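PDB 3FJ1: putative phosphosugar isomerase from Silicibacter pomeroyi DSS-3, which is of uncertain function but, with its two SIS domains, probably binds phosphosugars or related carbohydrate derivatives, perhaps as an isomerase or aminotransferase. Local coordinates for residues 58-63 with 308-313; 208-213 with 218-223; 258-263 with 314-319; 265-270 with 299-304. One frame throughout, in Å; residues are numbered along the deposited sequence. Where two conformers were deposited one is given.

Contact 1. Residues 58-63 with 308-313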
loop_
_atom_site.group_PDB
_atom_site.type_symbol
_atom_site.label_atom_id
_atom_site.label_comp_id
_atom_site.label_asym_id
_atom_site.label_seq_id
_atom_site.Cartn_x
_atom_site.Cartn_y
_atom_site.Cartn_z
ATOM N N CYS A 58 -4.163 -1.336 -10.183
ATOM C CA CYS A 58 -5.333 -1.454 -9.302
ATOM C C CYS A 58 -5.557 -0.190 -8.440
ATOM O O CYS A 58 -6.685 0.267 -8.269
ATOM C CB CYS A 58 -5.229 -2.699 -8.470
ATOM S SG CYS A 58 -5.605 -4.215 -9.418
ATOM N N THR A 59 -4.480 0.400 -7.943
ATOM C CA THR A 59 -4.618 1.654 -7.211
ATOM C C THR A 59 -5.234 2.732 -8.098
ATOM O O THR A 59 -6.167 3.429 -7.686
ATOM C CB THR A 59 -3.267 2.120 -6.673
ATOM O OG1 THR A 59 -2.749 1.111 -5.790
ATOM C CG2 THR A 59 -3.382 3.499 -5.952
ATOM N N TYR A 60 -4.717 2.861 -9.318
ATOM C CA TYR A 60 -5.252 3.774 -10.329
ATOM C C TYR A 60 -6.763 3.525 -10.551
ATOM O O TYR A 60 -7.581 4.436 -10.423
ATOM C CB TYR A 60 -4.434 3.587 -11.608
ATOM C CG TYR A 60 -4.539 4.639 -12.686
ATOM C CD1 TYR A 60 -5.680 5.390 -12.885
ATOM C CD2 TYR A 60 -3.505 4.785 -13.610
ATOM C CE1 TYR A 60 -5.772 6.305 -13.938
ATOM C CE2 TYR A 60 -3.605 5.677 -14.655
ATOM C CZ TYR A 60 -4.721 6.434 -14.811
ATOM O OH TYR A 60 -4.778 7.307 -15.849
ATOM N N LEU A 61 -7.127 2.270 -10.790
ATOM C CA LEU A 61 -8.505 1.914 -11.024
ATOM C C LEU A 61 -9.410 2.053 -9.788
ATOM O O LEU A 61 -10.603 2.282 -9.968
ATOM C CB LEU A 61 -8.597 0.521 -11.618
ATOM C CG LEU A 61 -7.907 0.332 -12.992
ATOM C CD1 LEU A 61 -8.048 -1.158 -13.425
ATOM C CD2 LEU A 61 -8.442 1.304 -14.050
ATOM N N SER A 62 -8.841 1.973 -8.582
ATOM C CA SER A 62 -9.606 2.172 -7.358
ATOM C C SER A 62 -10.036 3.634 -7.269
ATOM O O SER A 62 -11.204 3.925 -7.017
ATOM C CB SER A 62 -8.810 1.750 -6.126
ATOM O OG SER A 62 -8.467 0.390 -6.233
ATOM N N TYR A 63 -9.112 4.564 -7.503
ATOM C CA TYR A 63 -9.495 5.985 -7.561
ATOM C C TYR A 63 -10.552 6.226 -8.636
ATOM O O TYR A 63 -11.556 6.913 -8.387
ATOM C CB TYR A 63 -8.294 6.889 -7.835
ATOM C CG TYR A 63 -7.539 7.199 -6.586
ATOM C CD1 TYR A 63 -8.021 8.147 -5.688
ATOM C CD2 TYR A 63 -6.369 6.509 -6.268
ATOM C CE1 TYR A 63 -7.350 8.422 -4.498
ATOM C CE2 TYR A 63 -5.657 6.799 -5.088
ATOM C CZ TYR A 63 -6.170 7.739 -4.202
ATOM O OH TYR A 63 -5.480 7.977 -3.023
ATOM N N ASP A 308 -5.301 11.445 -17.607
ATOM C CA ASP A 308 -4.095 12.271 -17.526
ATOM C C ASP A 308 -2.860 11.541 -17.007
ATOM O O ASP A 308 -1.786 11.709 -17.557
ATOM C CB ASP A 308 -4.320 13.563 -16.722
ATOM C CG ASP A 308 -4.894 14.726 -17.566
ATOM O OD1 ASP A 308 -5.164 14.587 -18.786
ATOM O OD2 ASP A 308 -5.092 15.790 -16.959
ATOM N N PRO A 309 -2.995 10.744 -15.930
ATOM C CA PRO A 309 -1.812 10.046 -15.420
ATOM C C PRO A 309 -1.105 9.121 -16.418
ATOM O O PRO A 309 0.097 8.960 -16.313
ATOM C CB PRO A 309 -2.346 9.292 -14.195
ATOM C CG PRO A 309 -3.504 10.114 -13.747
ATOM C CD PRO A 309 -4.155 10.546 -15.040
ATOM N N LEU A 310 -1.832 8.545 -17.370
ATOM C CA LEU A 310 -1.216 7.680 -18.365
ATOM C C LEU A 310 -0.252 8.465 -19.261
ATOM O O LEU A 310 0.831 7.972 -19.632
ATOM C CB LEU A 310 -2.283 6.960 -19.182
ATOM C CG LEU A 310 -3.043 5.822 -18.472
ATOM C CD1 LEU A 310 -4.189 5.428 -19.359
ATOM C CD2 LEU A 310 -2.132 4.625 -18.117
ATOM N N SER A 311 -0.615 9.700 -19.597
ATOM C CA SER A 311 0.277 10.521 -20.387
ATOM C C SER A 311 1.581 10.802 -19.572
ATOM O O SER A 311 2.707 10.711 -20.075
ATOM C CB SER A 311 -0.458 11.816 -20.776
ATOM O OG SER A 311 0.448 12.741 -21.354
ATOM N N LEU A 312 1.424 11.116 -18.294
ATOM C CA LEU A 312 2.570 11.433 -17.434
ATOM C C LEU A 312 3.544 10.260 -17.286
ATOM O O LEU A 312 4.741 10.439 -17.333
ATOM C CB LEU A 312 2.072 11.845 -16.041
ATOM C CG LEU A 312 1.052 12.974 -15.956
ATOM C CD1 LEU A 312 0.690 13.268 -14.505
ATOM C CD2 LEU A 312 1.626 14.234 -16.652
ATOM N N ILE A 313 3.011 9.051 -17.086
ATOM C CA ILE A 313 3.857 7.878 -16.934
ATOM C C ILE A 313 4.594 7.557 -18.236
ATOM O O ILE A 313 5.718 7.089 -18.180
ATOM C CB ILE A 313 3.112 6.653 -16.361
ATOM C CG1 ILE A 313 4.118 5.647 -15.739
ATOM C CG2 ILE A 313 2.119 6.020 -17.402
ATOM C CD1 ILE A 313 4.853 6.121 -14.439
#
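Y60 reaches from helix 53-69 to 308-313 and meets P309 and L310 with the far end of its ring. Its CG stands anti to the backbone N (chi1 -165°), which sends the ring straight out from the helix, bridging the 8.8 Å between Y60 CA and P309 CA. The phenol oxygen does most of the touching: Y60 OH lies 3.4 Å from P309 CD and 3.5 Å from L310 CG. Behind it, Y60 CZ packs on P309 CB at 3.8 Å and Y60 CE2 on L310 CG at 3.9 Å. Both partners approach the ring obliquely. L310 carries its CG anti to its own carbonyl carbon (chi1 -73°), and this turn brings the branch point, with CD2 beside CE2, up to the ring. The hydroxyl is buried among carbons, yet it has a polar mate, since Y60 OH is hydrogen-bonded to the carbonyl oxygen of L306, just before 308-313. One ring thus gives P309 and L310 an apolar surface while tying the incoming backbone. A leucine in place of Y60, having no hydroxyl, would probably leave the carbonyl oxygen of L306 without this mate and a gap beside P309 and L310. The contact joins the two SIS domains: A218 of helix 217-231 packs on Y60 and V219 on P309, L164 of helix 153-171 touches Y60, and A160 and V161 of that helix, with L183 of helix 183-191, touch L310.

Contact 2. Residues 208-213 with 218-223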
loop_
_atom_site.group_PDB
_atom_site.type_symbol
_atom_site.label_atom_id
_atom_site.label_comp_id
_atom_site.label_asym_id
_atom_site.label_seq_id
_atom_site.Cartn_x
_atom_site.Cartn_y
_atom_site.Cartn_z
ATOM N N LEU A 208 15.774 9.081 -6.533
ATOM C CA LEU A 208 14.635 9.874 -6.946
ATOM C C LEU A 208 13.461 9.757 -6.006
ATOM O O LEU A 208 13.126 8.667 -5.583
ATOM C CB LEU A 208 14.203 9.412 -8.330
ATOM C CG LEU A 208 12.954 10.062 -8.937
ATOM C CD1 LEU A 208 13.253 11.533 -9.273
ATOM C CD2 LEU A 208 12.454 9.275 -10.144
ATOM N N PHE A 209 12.826 10.897 -5.698
ATOM C CA PHE A 209 11.570 10.906 -4.986
ATOM C C PHE A 209 10.445 11.283 -5.952
ATOM O O PHE A 209 10.564 12.229 -6.719
ATOM C CB PHE A 209 11.588 11.865 -3.794
ATOM C CG PHE A 209 12.612 11.509 -2.758
ATOM C CD1 PHE A 209 12.464 10.362 -2.011
ATOM C CD2 PHE A 209 13.696 12.338 -2.517
ATOM C CE1 PHE A 209 13.392 10.024 -1.030
ATOM C CE2 PHE A 209 14.639 12.014 -1.557
ATOM C CZ PHE A 209 14.482 10.844 -0.809
ATOM N N THR A 210 9.411 10.460 -5.998
ATOM C CA THR A 210 8.213 10.764 -6.797
ATOM C C THR A 210 7.052 11.104 -5.857
ATOM O O THR A 210 6.957 10.572 -4.745
ATOM C CB THR A 210 7.851 9.599 -7.729
ATOM O OG1 THR A 210 7.606 8.418 -6.949
ATOM C CG2 THR A 210 9.017 9.362 -8.723
ATOM N N LEU A 211 6.203 12.025 -6.304
ATOM C CA LEU A 211 5.030 12.430 -5.565
ATOM C C LEU A 211 3.785 12.317 -6.427
ATOM O O LEU A 211 3.817 12.459 -7.652
ATOM C CB LEU A 211 5.139 13.886 -5.080
ATOM C CG LEU A 211 6.370 14.325 -4.290
ATOM C CD1 LEU A 211 6.220 15.846 -3.900
ATOM C CD2 LEU A 211 6.579 13.475 -3.074
ATOM N N GLY A 212 2.674 12.080 -5.753
ATOM C CA GLY A 212 1.367 12.066 -6.375
ATOM C C GLY A 212 0.356 12.533 -5.333
ATOM O O GLY A 212 0.671 12.640 -4.165
ATOM N N ARG A 213 -0.843 12.844 -5.777
ATOM C CA ARG A 213 -1.921 13.235 -4.880
ATOM C C ARG A 213 -3.220 12.765 -5.525
ATOM O O ARG A 213 -3.516 13.131 -6.649
ATOM C CB ARG A 213 -1.903 14.748 -4.641
ATOM C CG ARG A 213 -2.996 15.304 -3.710
ATOM C CD ARG A 213 -2.920 14.678 -2.308
ATOM N NE ARG A 213 -3.728 15.397 -1.307
ATOM C CZ ARG A 213 -4.162 14.840 -0.181
ATOM N NH1 ARG A 213 -3.923 13.562 0.069
ATOM N NH2 ARG A 213 -4.883 15.533 0.686
ATOM N N ALA A 218 -0.969 6.689 -8.012
ATOM C CA ALA A 218 -0.786 5.345 -8.595
ATOM C C ALA A 218 0.378 5.339 -9.587
ATOM O O ALA A 218 1.208 4.423 -9.583
ATOM C CB ALA A 218 -2.108 4.848 -9.262
ATOM N N VAL A 219 0.462 6.361 -10.438
ATOM C CA VAL A 219 1.583 6.456 -11.405
ATOM C C VAL A 219 2.859 6.930 -10.677
ATOM O O VAL A 219 3.945 6.580 -11.092
ATOM C CB VAL A 219 1.271 7.344 -12.693
ATOM C CG1 VAL A 219 0.111 6.734 -13.531
ATOM C CG2 VAL A 219 1.043 8.792 -12.327
ATOM N N SER A 220 2.756 7.714 -9.593
ATOM C CA SER A 220 3.923 8.055 -8.791
ATOM C C SER A 220 4.542 6.747 -8.216
ATOM O O SER A 220 5.763 6.553 -8.216
ATOM C CB SER A 220 3.531 9.020 -7.662
ATOM O OG SER A 220 4.673 9.396 -6.903
ATOM N N ASN A 221 3.696 5.839 -7.766
ATOM C CA ASN A 221 4.154 4.555 -7.195
ATOM C C ASN A 221 4.806 3.704 -8.299
ATOM O O ASN A 221 5.848 3.089 -8.122
ATOM C CB ASN A 221 2.964 3.765 -6.602
ATOM C CG ASN A 221 2.415 4.377 -5.329
ATOM O OD1 ASN A 221 3.001 5.315 -4.777
ATOM N ND2 ASN A 221 1.295 3.858 -4.858
ATOM N N GLU A 222 4.150 3.662 -9.447
ATOM C CA GLU A 222 4.652 2.904 -10.623
ATOM C C GLU A 222 6.004 3.448 -11.073
ATOM O O GLU A 222 6.913 2.685 -11.391
ATOM C CB GLU A 222 3.616 2.996 -11.767
ATOM C CG GLU A 222 4.047 2.546 -13.200
ATOM C CD GLU A 222 4.407 1.069 -13.361
ATOM O OE1 GLU A 222 4.247 0.301 -12.401
ATOM O OE2 GLU A 222 4.875 0.677 -14.482
ATOM N N ALA A 223 6.120 4.771 -11.088
ATOM C CA ALA A 223 7.349 5.450 -11.514
ATOM C C ALA A 223 8.541 5.050 -10.619
ATOM O O ALA A 223 9.611 4.677 -11.126
ATOM C CB ALA A 223 7.138 6.956 -11.516
#
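T210 and S220 face each other where strand 208-212 packs on helix 217-231, the two short axes 6.8 Å apart and nearly antiparallel at 165°. Both side chains leave the backbone toward the opposing segment. T210 has its hydroxyl between the backbone N and the carbonyl carbon (chi1 59°), directed at the helix, where OG1 donates a hydrogen bond of 2.9 Å to S220 O. The donor stands well above that carbonyl's plane, 45° out of it. The methyl branch of T210 points along the helix instead, and its CG2 rests on A223 CB at 4.1 Å. S220 turns its OG away from its own amide and reaches toward the strand backbone, to 3.1 Å from L211 C. Beside it, G212 brings its CA to 5.3 Å from S220 CA; a side chain at this glycine would point at the helix and run into S220 CB. The strand, helix and following strand 235-239 form a beta-alpha-beta unit. Chemically, the small side chains and the bare CA of G212 are consistent with so close an approach of helix to sheet, and the buried hydroxyls are paired, T210 with a helix carbonyl and S220 with the S237 hydroxyl of strand 235-239.

Contact 3. Residues 258-263 with 314-319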
loop_
_atom_site.group_PDB
_atom_site.type_symbol
_atom_site.label_atom_id
_atom_site.label_comp_id
_atom_site.label_asym_id
_atom_site.label_seq_id
_atom_site.Cartn_x
_atom_site.Cartn_y
_atom_site.Cartn_z
ATOM N N LEU A 258 10.052 14.585 -8.150
ATOM C CA LEU A 258 9.207 14.682 -9.321
ATOM C C LEU A 258 7.741 14.594 -8.908
ATOM O O LEU A 258 7.286 13.536 -8.444
ATOM C CB LEU A 258 9.542 13.535 -10.261
ATOM C CG LEU A 258 9.123 13.615 -11.726
ATOM C CD1 LEU A 258 9.529 12.313 -12.437
ATOM C CD2 LEU A 258 7.674 13.990 -11.998
ATOM N N GLY A 259 7.001 15.685 -9.077
ATOM C CA GLY A 259 5.587 15.722 -8.747
ATOM C C GLY A 259 4.692 15.398 -9.936
ATOM O O GLY A 259 4.657 16.148 -10.913
ATOM N N PHE A 260 3.988 14.270 -9.831
ATOM C CA PHE A 260 3.002 13.828 -10.812
ATOM C C PHE A 260 1.687 14.553 -10.559
ATOM O O PHE A 260 0.969 14.240 -9.606
ATOM C CB PHE A 260 2.823 12.309 -10.778
ATOM C CG PHE A 260 3.990 11.564 -11.390
ATOM C CD1 PHE A 260 4.050 11.387 -12.742
ATOM C CD2 PHE A 260 5.024 11.061 -10.611
ATOM C CE1 PHE A 260 5.110 10.697 -13.318
ATOM C CE2 PHE A 260 6.071 10.366 -11.164
ATOM C CZ PHE A 260 6.126 10.178 -12.496
ATOM N N ALA A 261 1.417 15.547 -11.407
ATOM C CA ALA A 261 0.161 16.324 -11.356
ATOM C C ALA A 261 -0.704 16.102 -12.604
ATOM O O ALA A 261 -0.260 16.361 -13.723
ATOM C CB ALA A 261 0.470 17.828 -11.201
ATOM N N ALA A 262 -1.917 15.584 -12.409
ATOM C CA ALA A 262 -2.902 15.453 -13.457
ATOM C C ALA A 262 -3.743 16.727 -13.445
ATOM O O ALA A 262 -3.727 17.474 -12.464
ATOM C CB ALA A 262 -3.809 14.213 -13.194
ATOM N N GLY A 263 -4.465 16.981 -14.536
ATOM C CA GLY A 263 -5.394 18.121 -14.620
ATOM C C GLY A 263 -6.705 17.762 -13.947
ATOM O O GLY A 263 -7.744 17.604 -14.603
ATOM N N VAL A 314 3.970 7.782 -19.389
ATOM C CA VAL A 314 4.660 7.561 -20.677
ATOM C C VAL A 314 5.872 8.524 -20.783
ATOM O O VAL A 314 6.991 8.109 -21.178
ATOM C CB VAL A 314 3.710 7.634 -21.888
ATOM C CG1 VAL A 314 4.511 7.671 -23.200
ATOM C CG2 VAL A 314 2.706 6.406 -21.884
ATOM N N SER A 315 5.663 9.785 -20.427
ATOM C CA SER A 315 6.770 10.750 -20.428
ATOM C C SER A 315 7.873 10.315 -19.440
ATOM O O SER A 315 9.070 10.420 -19.725
ATOM C CB SER A 315 6.273 12.152 -20.137
ATOM O OG SER A 315 5.479 12.647 -21.229
ATOM N N PHE A 316 7.455 9.829 -18.280
ATOM C CA PHE A 316 8.416 9.346 -17.292
ATOM C C PHE A 316 9.236 8.179 -17.845
ATOM O O PHE A 316 10.460 8.135 -17.664
ATOM C CB PHE A 316 7.703 8.919 -15.997
ATOM C CG PHE A 316 8.634 8.310 -14.974
ATOM C CD1 PHE A 316 9.375 9.103 -14.149
ATOM C CD2 PHE A 316 8.766 6.943 -14.851
ATOM C CE1 PHE A 316 10.233 8.536 -13.213
ATOM C CE2 PHE A 316 9.631 6.385 -13.936
ATOM C CZ PHE A 316 10.350 7.167 -13.121
ATOM N N TYR A 317 8.551 7.212 -18.457
ATOM C CA TYR A 317 9.216 6.034 -19.023
ATOM C C TYR A 317 10.293 6.455 -20.021
ATOM O O TYR A 317 11.409 5.928 -20.051
ATOM C CB TYR A 317 8.214 5.126 -19.742
ATOM C CG TYR A 317 7.204 4.361 -18.879
ATOM C CD1 TYR A 317 7.523 3.882 -17.607
ATOM C CD2 TYR A 317 5.960 4.028 -19.406
ATOM C CE1 TYR A 317 6.594 3.140 -16.862
ATOM C CE2 TYR A 317 5.029 3.289 -18.664
ATOM C CZ TYR A 317 5.360 2.845 -17.407
ATOM O OH TYR A 317 4.407 2.115 -16.695
ATOM N N SER A 318 9.903 7.406 -20.858
ATOM C CA SER A 318 10.767 7.995 -21.866
ATOM C C SER A 318 11.985 8.677 -21.212
ATOM O O SER A 318 13.104 8.471 -21.650
ATOM C CB SER A 318 9.953 8.974 -22.721
ATOM O OG SER A 318 10.787 9.612 -23.676
HETATM N N MSE A 319 11.773 9.453 -20.149
HETATM C CA MSE A 319 12.888 10.064 -19.399
HETATM C C MSE A 319 13.866 8.996 -18.864
HETATM O O MSE A 319 15.102 9.079 -19.080
HETATM C CB MSE A 319 12.374 10.950 -18.271
HETATM C CG MSE A 319 13.427 11.717 -17.478
HETATM SE SE MSE A 319 14.327 10.619 -16.132
HETATM C CE MSE A 319 12.848 10.561 -14.826
#
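A chi1 of 176° turns the F316 ring away from its own amide and off helix 308-326 toward the sheet, while F260, with chi1 at -74°, pushes its ring the other way to meet it. The result is an offset edge-to-face pair: the edge of F260 is directed at the face of F316, with ring centroids 5.8 Å apart and planes at 63°. At the touching end F260 CZ lies 3.8 Å from F316 CD1. L258 divides its two methyls between the rings. Its CD1 meets the edge of F316 at CD1, 3.6 Å away, and its CD2 sits 4.0 Å above the plane of the F260 ring, over its centre. M319, a selenomethionine one turn on, adds its CE at 4.4 Å from L258 CD1. An alanine in place of F316 would probably leave the edge of F260 without its aromatic face and open a gap beside L258 CD1. The cluster joins 258-263 to helix 308-326; A223 of helix 217-231 packs against both rings, and M198 of helix 196-204 touches L258 and M319.

Contact 4. Residues 265-270 with 299-304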
loop_
_atom_site.group_PDB
_atom_site.type_symbol
_atom_site.label_atom_id
_atom_site.label_comp_id
_atom_site.label_asym_id
_atom_site.label_seq_id
_atom_site.Cartn_x
_atom_site.Cartn_y
_atom_site.Cartn_z
ATOM N N ALA A 265 -8.639 17.819 -9.592
ATOM C CA ALA A 265 -8.755 18.587 -8.338
ATOM C C ALA A 265 -7.493 18.574 -7.471
ATOM O O ALA A 265 -7.322 19.433 -6.608
ATOM C CB ALA A 265 -9.961 18.083 -7.516
ATOM N N ALA A 266 -6.606 17.606 -7.719
ATOM C CA ALA A 266 -5.353 17.480 -6.976
ATOM C C ALA A 266 -4.203 18.273 -7.595
ATOM O O ALA A 266 -3.124 18.371 -6.996
ATOM C CB ALA A 266 -4.964 16.018 -6.870
ATOM N N GLU A 267 -4.428 18.875 -8.758
ATOM C CA GLU A 267 -3.361 19.613 -9.413
ATOM C C GLU A 267 -2.881 20.754 -8.528
ATOM O O GLU A 267 -1.693 20.889 -8.289
ATOM C CB GLU A 267 -3.819 20.179 -10.776
ATOM C CG GLU A 267 -2.647 20.582 -11.660
ATOM C CD GLU A 267 -3.045 21.188 -12.985
ATOM O OE1 GLU A 267 -4.239 21.453 -13.214
ATOM O OE2 GLU A 267 -2.148 21.401 -13.817
ATOM N N ALA A 268 -3.800 21.573 -8.003
ATOM C CA ALA A 268 -3.375 22.696 -7.156
ATOM C C ALA A 268 -2.650 22.273 -5.857
ATOM O O ALA A 268 -1.573 22.797 -5.567
ATOM C CB ALA A 268 -4.567 23.655 -6.862
ATOM N N PRO A 269 -3.242 21.386 -5.051
ATOM C CA PRO A 269 -2.484 20.960 -3.862
ATOM C C PRO A 269 -1.118 20.305 -4.141
ATOM O O PRO A 269 -0.215 20.445 -3.321
ATOM C CB PRO A 269 -3.429 19.976 -3.155
ATOM C CG PRO A 269 -4.456 19.628 -4.128
ATOM C CD PRO A 269 -4.596 20.803 -5.059
ATOM N N LEU A 270 -0.988 19.554 -5.234
ATOM C CA LEU A 270 0.282 18.952 -5.600
ATOM C C LEU A 270 1.297 20.062 -5.888
ATOM O O LEU A 270 2.402 20.073 -5.360
ATOM C CB LEU A 270 0.087 18.043 -6.811
ATOM C CG LEU A 270 1.256 17.208 -7.394
ATOM C CD1 LEU A 270 2.436 18.049 -7.958
ATOM C CD2 LEU A 270 1.718 16.208 -6.354
ATOM N N HIS A 299 4.553 18.386 -20.415
ATOM C CA HIS A 299 3.542 17.328 -20.340
ATOM C C HIS A 299 2.364 17.513 -21.293
ATOM O O HIS A 299 2.084 18.622 -21.779
ATOM C CB HIS A 299 2.997 17.204 -18.900
ATOM C CG HIS A 299 2.337 18.452 -18.411
ATOM N ND1 HIS A 299 3.052 19.559 -17.994
ATOM C CD2 HIS A 299 1.035 18.798 -18.350
ATOM C CE1 HIS A 299 2.208 20.521 -17.672
ATOM N NE2 HIS A 299 0.974 20.083 -17.866
ATOM N N VAL A 300 1.645 16.413 -21.513
ATOM C CA VAL A 300 0.502 16.423 -22.409
ATOM C C VAL A 300 -0.788 16.049 -21.671
ATOM O O VAL A 300 -0.889 14.961 -21.094
ATOM C CB VAL A 300 0.721 15.463 -23.599
ATOM C CG1 VAL A 300 -0.409 15.640 -24.607
ATOM C CG2 VAL A 300 2.115 15.668 -24.258
ATOM N N ARG A 301 -1.754 16.967 -21.657
ATOM C CA ARG A 301 -3.029 16.704 -21.059
ATOM C C ARG A 301 -3.883 15.863 -22.030
ATOM O O ARG A 301 -3.697 15.927 -23.253
ATOM C CB ARG A 301 -3.714 18.012 -20.667
ATOM C CG ARG A 301 -3.026 18.768 -19.550
ATOM C CD ARG A 301 -3.243 18.089 -18.212
ATOM N NE ARG A 301 -2.633 18.759 -17.070
ATOM C CZ ARG A 301 -1.724 18.224 -16.251
ATOM N NH1 ARG A 301 -1.239 16.994 -16.428
ATOM N NH2 ARG A 301 -1.301 18.937 -15.216
ATOM N N SER A 302 -4.795 15.077 -21.461
ATOM C CA SER A 302 -5.528 14.037 -22.189
ATOM C C SER A 302 -6.997 14.310 -22.550
ATOM O O SER A 302 -7.552 13.591 -23.377
ATOM C CB SER A 302 -5.475 12.752 -21.370
ATOM O OG SER A 302 -6.345 12.817 -20.272
ATOM N N GLY A 303 -7.607 15.326 -21.946
ATOM C CA GLY A 303 -9.043 15.574 -22.104
ATOM C C GLY A 303 -9.896 15.170 -20.916
ATOM O O GLY A 303 -11.066 15.543 -20.840
ATOM N N HIS A 304 -9.326 14.405 -19.979
ATOM C CA HIS A 304 -10.082 13.945 -18.791
ATOM C C HIS A 304 -9.126 13.680 -17.627
ATOM O O HIS A 304 -8.038 13.131 -17.811
ATOM C CB HIS A 304 -10.874 12.669 -19.113
ATOM C CG HIS A 304 -11.915 12.320 -18.096
ATOM N ND1 HIS A 304 -11.621 11.679 -16.910
ATOM C CD2 HIS A 304 -13.257 12.513 -18.097
ATOM C CE1 HIS A 304 -12.733 11.510 -16.217
ATOM N NE2 HIS A 304 -13.741 12.004 -16.918
HETATM O O HOH W 1 -3.580 21.193 -16.242
#
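E267 and R301 form a salt bridge between 265-270, on helix 267-279, and the loop that precedes helix 308-326. R301 NH2 donates to E267 OE2 at 3.0 Å, with an N-H...O angle of 151°. The carboxylate oxygen lies at the guanidinium edge, near its plane, but the nitrogen reaches that oxygen from above the carboxylate plane, and the two flat groups stand 77° apart. This is therefore a single-bond, steeply turned pairing. E267 runs out fully extended, whereas R301 bends at chi2 (-73°); the side chains come from opposite directions and span 12.0 Å between E267 CA and R301 CA. Water adds a second link: water 1 donates to E267 OE2 at 2.8 Å and accepts from R301 NE at 2.7 Å, closing a small ring of which the direct bond is one side. Within the loop, H299 covers one guanidinium face, its CD2 3.4 Å above the plane, over its centre. Further polar partners fix both groups. R301 NH1 is hydrogen-bonded to the carbonyl oxygen of A261, and E267 OE2 accepts also from T288 OG1. With the T288 hydroxyl, NH2 and the water on one oxygen, the carboxylate is likely to be held in its charged form. The loop itself is tied to the helix that follows, S302 OG to D308 and V300 O to S311. The whole is a water-bridged surface salt bridge, in which an arginine from the loop before helix 308-326 lies at the C-terminal end of strand 257-259 in the second SIS domain, an alpha-beta-alpha sandwich with parallel strands.

Overall arrangement
Helix 308-326 connects contacts 1 and 3, whose centres lie 11 Å apart: its N-terminal part meets the first SIS domain, and the next turns pack on 258-263, while D308 OD2 lies 2.8 Å from G263 N. Contact 2 belongs to the neighbouring strand 208-212, with its centre 9 Å from that of contact 3; F209 O and L258 N join the strands at 2.8 Å, and Y317 OH lies 2.7 Å from E222 OE2. Contact 4 is nearer the surface, 12 Å from contact 1 between centres, yet it touches contact 3, where A262 O packs 3.2 Å from E267 CB. Contacts 2, 3 and 4 lie within the second SIS domain, and contact 1 couples it to the first.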